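Protein Pcdhgc3 (Mus musculus, PDB 4ZI8) probably acts as a calcium-dependent cell-adhesion protein in specific neuronal connections, this chain comprising its first three extracellular cadherin (EC) domains, with homophilic recognition mediated by antiparallel interactions. Local coordinates at residues F144-A149 / F170-Q175. Sequence-based numbering, arbitrary orientation.
Sequences FPLESA and FALRVQ
Phe144 and Leu172 mark the closest backbone approach, their CA atoms 9.7 Å apart, because strands 143-145 and 170-176 run in the same direction along the two edges of a three-stranded sheet and are separated by strand 182-188. No hydrogen bond crosses directly between the two segments; they meet through two apolar pairs, which touch over one face of the intervening strand. In the first, Phe144 CE1 lies 4.1 Å from Phe170 CE1, reaching the edge of the Phe170 ring close to its plane, with the two side chains crossing at roughly a right angle. In the second, methyl meets methyl, Leu146 CD1 lying 4.0 Å from Leu172 CD1. The leucines reach this meeting differently. Leu146 points toward the other segment from its CA, whereas Leu172 sets off less directly and reaches Leu146 with CD1 alone, CG lying anti to the backbone N (chi1 -160°). The contact is small, burying 102 Å² in all, and lies on the inner face of one sheet of the second cadherin domain, a beta sandwich; Leu146 and Phe170 are buried more deeply than Phe144 and Leu172. Backbone bonds from Phe144 to Leu186 and from Arg173 to Glu185 tie both edges to the central strand. Across the sandwich, both phenylalanines rest on Ile134 of strand 130-135 and both leucines on Leu204 of strand 199-208, so the two pairs form part of the packing between the facing sheets.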
loop_
_atom_site.group_PDB
_atom_site.type_symbol
_atom_site.label_atom_id
_atom_site.label_comp_id
_atom_site.label_asym_id
_atom_site.label_seq_id
_atom_site.Cartn_x
_atom_site.Cartn_y
_atom_site.Cartn_z
ATOM N N PHE B 144 8.875 4.807 -0.764
ATOM C CA PHE B 144 9.162 3.457 -0.332
ATOM C C PHE B 144 10.558 3.443 0.229
ATOM O O PHE B 144 11.501 3.682 -0.498
ATOM C CB PHE B 144 9.050 2.487 -1.500
ATOM C CG PHE B 144 7.743 2.583 -2.220
ATOM C CD1 PHE B 144 7.544 3.547 -3.194
ATOM C CD2 PHE B 144 6.698 1.730 -1.899
ATOM C CE1 PHE B 144 6.316 3.660 -3.852
ATOM C CE2 PHE B 144 5.481 1.826 -2.547
ATOM C CZ PHE B 144 5.292 2.792 -3.531
ATOM N N PRO B 145 10.698 3.196 1.527
ATOM C CA PRO B 145 12.051 3.141 2.095
ATOM C C PRO B 145 12.794 1.896 1.614
ATOM O O PRO B 145 12.207 0.823 1.465
ATOM C CB PRO B 145 11.808 3.089 3.601
ATOM C CG PRO B 145 10.384 3.501 3.797
ATOM C CD PRO B 145 9.647 3.085 2.547
ATOM N N LEU B 146 14.078 2.061 1.347
ATOM C CA LEU B 146 14.933 0.977 0.896
ATOM C C LEU B 146 15.904 0.571 2.015
ATOM O O LEU B 146 16.131 1.358 2.939
ATOM C CB LEU B 146 15.696 1.413 -0.343
ATOM C CG LEU B 146 14.807 1.819 -1.524
ATOM C CD1 LEU B 146 15.648 2.303 -2.689
ATOM C CD2 LEU B 146 13.909 0.659 -1.930
ATOM N N GLU B 147 16.461 -0.642 1.939
ATOM C CA GLU B 147 17.447 -1.098 2.924
ATOM C C GLU B 147 18.601 -0.108 2.996
ATOM O O GLU B 147 19.027 0.407 1.962
ATOM C CB GLU B 147 17.994 -2.482 2.564
ATOM C CG GLU B 147 16.951 -3.529 2.297
ATOM C CD GLU B 147 16.671 -4.394 3.502
ATOM O OE1 GLU B 147 17.237 -4.114 4.592
ATOM O OE2 GLU B 147 15.892 -5.361 3.348
ATOM N N SER B 148 19.095 0.155 4.203
ATOM C CA SER B 148 20.248 1.035 4.399
ATOM C C SER B 148 21.559 0.293 4.193
ATOM O O SER B 148 21.673 -0.875 4.547
ATOM C CB SER B 148 20.266 1.613 5.809
ATOM O OG SER B 148 19.128 2.402 6.071
ATOM N N ALA B 149 22.554 0.980 3.660
ATOM C CA ALA B 149 23.902 0.443 3.651
ATOM C C ALA B 149 24.652 1.001 4.841
ATOM O O ALA B 149 24.302 2.067 5.353
ATOM C CB ALA B 149 24.611 0.805 2.383
ATOM N N PHE B 170 10.557 5.824 -10.962
ATOM C CA PHE B 170 10.992 6.190 -9.612
ATOM C C PHE B 170 12.161 7.176 -9.597
ATOM O O PHE B 170 13.168 6.987 -10.298
ATOM C CB PHE B 170 11.419 4.943 -8.845
ATOM C CG PHE B 170 10.327 3.930 -8.628
ATOM C CD1 PHE B 170 9.406 4.093 -7.607
ATOM C CD2 PHE B 170 10.256 2.795 -9.409
ATOM C CE1 PHE B 170 8.425 3.165 -7.386
ATOM C CE2 PHE B 170 9.265 1.867 -9.205
ATOM C CZ PHE B 170 8.353 2.046 -8.180
ATOM N N ALA B 171 12.049 8.223 -8.787
ATOM C CA ALA B 171 13.232 9.014 -8.436
ATOM C C ALA B 171 13.760 8.521 -7.092
ATOM O O ALA B 171 13.081 7.756 -6.399
ATOM C CB ALA B 171 12.917 10.504 -8.387
ATOM N N LEU B 172 14.976 8.933 -6.743
ATOM C CA LEU B 172 15.591 8.558 -5.467
ATOM C C LEU B 172 15.726 9.768 -4.569
ATOM O O LEU B 172 16.134 10.831 -5.029
ATOM C CB LEU B 172 16.970 7.935 -5.679
ATOM C CG LEU B 172 17.479 7.097 -4.493
ATOM C CD1 LEU B 172 16.627 5.838 -4.351
ATOM C CD2 LEU B 172 18.960 6.717 -4.635
ATOM N N ARG B 173 15.385 9.628 -3.292
ATOM C CA ARG B 173 15.787 10.642 -2.304
ATOM C C ARG B 173 16.722 10.055 -1.284
ATOM O O ARG B 173 16.562 8.909 -0.898
ATOM C CB ARG B 173 14.588 11.231 -1.595
ATOM C CG ARG B 173 13.694 11.863 -2.562
ATOM C CD ARG B 173 12.664 12.679 -1.902
ATOM N NE ARG B 173 11.896 13.356 -2.935
ATOM C CZ ARG B 173 10.807 14.068 -2.688
ATOM N NH1 ARG B 173 10.372 14.180 -1.439
ATOM N NH2 ARG B 173 10.167 14.666 -3.679
ATOM N N VAL B 174 17.703 10.829 -0.847
ATOM C CA VAL B 174 18.576 10.361 0.212
ATOM C C VAL B 174 18.287 11.212 1.432
ATOM O O VAL B 174 18.328 12.444 1.363
ATOM C CB VAL B 174 20.051 10.439 -0.188
ATOM C CG1 VAL B 174 20.948 9.970 0.957
ATOM C CG2 VAL B 174 20.296 9.585 -1.416
ATOM N N GLN B 175 17.934 10.567 2.534
ATOM C CA GLN B 175 17.582 11.288 3.746
ATOM C C GLN B 175 18.683 11.096 4.775
ATOM O O GLN B 175 19.340 10.058 4.808
ATOM C CB GLN B 175 16.241 10.804 4.304
ATOM C CG GLN B 175 15.092 10.823 3.297
ATOM C CD GLN B 175 14.672 12.233 2.932
ATOM O OE1 GLN B 175 15.150 13.209 3.520
ATOM N NE2 GLN B 175 13.775 12.348 1.958
#